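Local coordinates for protein heme oxygenase (Leptospira interrogans, PDB 5KZL) that binds heme and, as a heme oxygenase, catalyses its oxidative opening to biliverdin, with release of iron and carbon monoxide, at residues A[51-56]-A[94-99]. The protein carries 1 engineered substitution. Residues are numbered along the deposited sequence; the frame is centred on the assembly and turned at random.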
ATOM      1  N   PHE A  51      -4.258   1.441   7.463  1.00  7.43           N
ATOM      2  CA  PHE A  51      -4.040   1.768   6.050  1.00  6.92           C
ATOM      3  C   PHE A  51      -4.538   3.171   5.732  1.00  9.19           C
ATOM      4  O   PHE A  51      -3.876   3.883   4.982  1.00  7.79           O
ATOM      5  CB  PHE A  51      -4.690   0.729   5.130  1.00  8.70           C
ATOM      6  CG  PHE A  51      -3.888  -0.540   4.925  1.00 10.13           C
ATOM      7  CD1 PHE A  51      -2.495  -0.530   5.010  1.00 13.77           C
ATOM      8  CD2 PHE A  51      -4.517  -1.730   4.568  1.00 11.48           C
ATOM      9  CE1 PHE A  51      -1.757  -1.699   4.794  1.00 15.51           C
ATOM     10  CE2 PHE A  51      -3.773  -2.878   4.303  1.00 14.74           C
ATOM     11  CZ  PHE A  51      -2.402  -2.867   4.453  1.00 13.31           C
ATOM     12  N   TYR A  52      -5.670   3.587   6.317  1.00  5.78           N
ATOM     13  CA  TYR A  52      -6.127   4.956   6.085  1.00  5.19           C
ATOM     14  C   TYR A  52      -5.013   5.978   6.394  1.00  9.30           C
ATOM     15  O   TYR A  52      -4.724   6.838   5.553  1.00 10.00           O
ATOM     16  CB  TYR A  52      -7.394   5.302   6.874  1.00  7.01           C
ATOM     17  CG  TYR A  52      -7.692   6.784   6.745  1.00  8.88           C
ATOM     18  CD1 TYR A  52      -8.287   7.295   5.594  1.00 10.14           C
ATOM     19  CD2 TYR A  52      -7.235   7.694   7.700  1.00  9.29           C
ATOM     20  CE1 TYR A  52      -8.494   8.670   5.433  1.00 10.38           C
ATOM     21  CE2 TYR A  52      -7.446   9.065   7.556  1.00 11.16           C
ATOM     22  CZ  TYR A  52      -8.068   9.550   6.415  1.00 18.04           C
ATOM     23  OH  TYR A  52      -8.258  10.900   6.256  1.00 17.86           O
ATOM     24  N   TYR A  53      -4.414   5.901   7.592  1.00  5.53           N
ATOM     25  CA  TYR A  53      -3.375   6.859   7.987  1.00  5.57           C
ATOM     26  C   TYR A  53      -2.136   6.772   7.085  1.00  9.89           C
ATOM     27  O   TYR A  53      -1.544   7.787   6.709  1.00  9.11           O
ATOM     28  CB  TYR A  53      -3.053   6.710   9.485  1.00  7.08           C
ATOM     29  CG  TYR A  53      -4.209   7.142  10.354  1.00  7.83           C
ATOM     30  CD1 TYR A  53      -4.673   8.456  10.325  1.00  9.75           C
ATOM     31  CD2 TYR A  53      -4.871   6.231  11.177  1.00  7.94           C
ATOM     32  CE1 TYR A  53      -5.761   8.857  11.095  1.00 11.00           C
ATOM     33  CE2 TYR A  53      -5.978   6.616  11.938  1.00  8.21           C
ATOM     34  CZ  TYR A  53      -6.394   7.942  11.918  1.00 12.40           C
ATOM     35  OH  TYR A  53      -7.454   8.384  12.680  1.00 14.31           O
ATOM     36  N   VAL A  54      -1.774   5.550   6.705  1.00  6.36           N
ATOM     37  CA  VAL A  54      -0.597   5.313   5.858  1.00  5.32           C
ATOM     38  C   VAL A  54      -0.791   5.943   4.483  1.00  8.68           C
ATOM     39  O   VAL A  54       0.053   6.732   4.043  1.00  7.36           O
ATOM     40  CB  VAL A  54      -0.305   3.789   5.782  1.00  9.21           C
ATOM     41  CG1 VAL A  54       0.685   3.461   4.662  1.00  9.92           C
ATOM     42  CG2 VAL A  54       0.181   3.260   7.135  1.00  9.51           C
ATOM     43  N   TYR A  55      -1.893   5.595   3.803  1.00  5.85           N
ATOM     44  CA  TYR A  55      -2.167   6.137   2.470  1.00  4.96           C
ATOM     45  C   TYR A  55      -2.440   7.633   2.488  1.00  9.53           C
ATOM     46  O   TYR A  55      -2.036   8.297   1.554  1.00  8.84           O
ATOM     47  CB  TYR A  55      -3.296   5.359   1.788  1.00  5.35           C
ATOM     48  CG  TYR A  55      -2.873   3.984   1.319  1.00  5.68           C
ATOM     49  CD1 TYR A  55      -2.331   3.797   0.053  1.00  7.25           C
ATOM     50  CD2 TYR A  55      -3.031   2.868   2.135  1.00  6.88           C
ATOM     51  CE1 TYR A  55      -1.963   2.528  -0.398  1.00  9.29           C
ATOM     52  CE2 TYR A  55      -2.685   1.588   1.687  1.00  8.17           C
ATOM     53  CZ  TYR A  55      -2.146   1.430   0.422  1.00 11.28           C
ATOM     54  OH  TYR A  55      -1.793   0.188  -0.021  1.00  9.48           O
ATOM     55  N   GLU A  56      -3.098   8.172   3.531  1.00  9.05           N
ATOM     56  CA  GLU A  56      -3.323   9.620   3.647  1.00  9.16           C
ATOM     57  C   GLU A  56      -1.974  10.338   3.606  1.00  9.86           C
ATOM     58  O   GLU A  56      -1.819  11.296   2.848  1.00 11.60           O
ATOM     59  CB  GLU A  56      -4.070   9.959   4.945  1.00 10.60           C
ATOM     60  CG  GLU A  56      -4.110  11.444   5.269  1.00 14.64           C
ATOM     61  CD  GLU A  56      -4.816  11.758   6.571  1.00 28.76           C
ATOM     62  OE1 GLU A  56      -4.385  11.247   7.631  1.00 13.64           O
ATOM     63  OE2 GLU A  56      -5.810  12.516   6.528  1.00 17.15           O
ATOM     64  N   GLY A  94     -20.299   2.670  10.104  1.00 11.19           N
ATOM     65  CA  GLY A  94     -21.523   3.451   9.959  1.00 11.22           C
ATOM     66  C   GLY A  94     -21.125   4.910   9.828  1.00 16.44           C
ATOM     67  O   GLY A  94     -21.486   5.585   8.866  1.00 16.77           O
ATOM     68  N   THR A  95     -20.314   5.386  10.789  1.00 13.11           N
ATOM     69  CA  THR A  95     -19.723   6.718  10.825  1.00 13.72           C
ATOM     70  C   THR A  95     -18.311   6.553  11.395  1.00 17.51           C
ATOM     71  O   THR A  95     -18.156   6.060  12.517  1.00 17.82           O
ATOM     72  CB  THR A  95     -20.632   7.734  11.557  1.00 22.43           C
ATOM     73  OG1 THR A  95     -19.901   8.935  11.758  1.00 23.70           O
ATOM     74  CG2 THR A  95     -21.184   7.217  12.896  1.00 26.30           C
ATOM     75  N   TRP A  96     -17.283   6.881  10.608  1.00 15.15           N
ATOM     76  CA  TRP A  96     -15.946   6.729  11.140  1.00 14.49           C
ATOM     77  C   TRP A  96     -15.355   8.065  11.544  1.00 21.45           C
ATOM     78  O   TRP A  96     -15.095   8.912  10.704  1.00 19.35           O
ATOM     79  CB  TRP A  96     -15.016   5.916  10.224  1.00 12.06           C
ATOM     80  CG  TRP A  96     -13.667   5.657  10.823  1.00 11.93           C
ATOM     81  CD1 TRP A  96     -13.371   4.803  11.850  1.00 14.55           C
ATOM     82  CD2 TRP A  96     -12.424   6.243  10.415  1.00 10.97           C
ATOM     83  NE1 TRP A  96     -12.017   4.823  12.105  1.00 13.16           N
ATOM     84  CE2 TRP A  96     -11.414   5.710  11.249  1.00 14.44           C
ATOM     85  CE3 TRP A  96     -12.062   7.166   9.420  1.00 11.97           C
ATOM     86  CZ2 TRP A  96     -10.069   6.087  11.133  1.00 13.40           C
ATOM     87  CZ3 TRP A  96     -10.727   7.536   9.303  1.00 13.06           C
ATOM     88  CH2 TRP A  96      -9.748   6.994  10.146  1.00 13.40           C
ATOM     89  N   LYS A  97     -15.137   8.232  12.851  1.00 22.48           N
ATOM     90  CA  LYS A  97     -14.533   9.432  13.427  1.00 23.94           C
ATOM     91  C   LYS A  97     -13.010   9.175  13.667  1.00 27.77           C
ATOM     92  O   LYS A  97     -12.677   8.362  14.537  1.00 26.11           O
ATOM     93  CB  LYS A  97     -15.277   9.836  14.732  1.00 27.52           C
ATOM     94  CG  LYS A  97     -14.631  10.986  15.519  1.00 45.92           C
ATOM     95  CD  LYS A  97     -15.111  12.371  15.073  1.00 53.63           C
ATOM     96  CE  LYS A  97     -14.179  13.478  15.513  1.00 61.49           C
ATOM     97  NZ  LYS A  97     -14.183  13.666  16.988  1.00 71.15           N
ATOM     98  N   PRO A  98     -12.090   9.837  12.901  1.00 24.21           N
ATOM     99  CA  PRO A  98     -10.642   9.619  13.119  1.00 24.90           C
ATOM    100  C   PRO A  98     -10.156   9.909  14.544  1.00 31.56           C
ATOM    101  O   PRO A  98      -9.290   9.197  15.039  1.00 31.52           O
ATOM    102  CB  PRO A  98      -9.981  10.567  12.097  1.00 26.22           C
ATOM    103  CG  PRO A  98     -11.021  10.751  11.036  1.00 30.05           C
ATOM    104  CD  PRO A  98     -12.315  10.790  11.794  1.00 25.51           C
ATOM    105  N   ASN A  99     -10.717  10.931  15.216  1.00 29.31           N
ATOM    106  CA  ASN A  99     -10.298  11.267  16.579  1.00 30.41           C
ATOM    107  C   ASN A  99     -10.706  10.191  17.591  1.00 33.61           C
ATOM    108  O   ASN A  99     -10.029  10.013  18.607  1.00 33.32           O
ATOM    109  CB  ASN A  99     -10.770  12.668  16.972  1.00 37.11           C
ATOM    110  CG  ASN A  99     -10.220  13.736  16.054  1.00 76.63           C
ATOM    111  OD1 ASN A  99     -10.557  13.805  14.861  1.00 73.78           O
ATOM    112  ND2 ASN A  99      -9.332  14.573  16.577  1.00 73.09           N
TER
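The phenol oxygen of Y53 meets the loop at P98, where its OH lies 3.1 Å from the O of P98, a carbonyl oxygen near the plane of the phenol ring. Its hydrogen bond goes three residues further on, to the backbone O of H101, so the tip of Y53 is held among the carbonyls of this loop. The CB of P98 packs against the phenol oxygen, 3.4 Å from the OH of Y53. Beside the phenol end comes W96, whose six-membered ring slants across that of Y53 with the planes at 55° and its CH2 3.9 Å from CZ of Y53.

The same tryptophan meets Y52 differently. The outer rim of its benzo ring, CZ3 and CH2, points at one face of the Y52 ring in an edge-to-face pair, centroids 5.1 Å apart and planes at 68°. The touch is off-centre, toward the side of CD2, which is 3.6 Å from CH2 of W96. CB of E56, one turn along the helix, lies over the opposite face of Y52. The W96 ring extends from the loop toward the helix because its CG stands anti to the backbone N (chi1 -175°). Its pyrrole NE1 is hydrogen-bonded to E49, a second tie to the same helix that should restrict rotation of the indole, and H101 stacks on the ring.

Y52, Y53 and W96 thus form an aromatic cluster joining helix 41-64 to the loop between helices 82-93 and 105-120 in this all-helical heme oxygenase fold. Around it, Y52 packs on K82 and L86 of helix 82-93, while Y53 reaches T107 of helix 105-120.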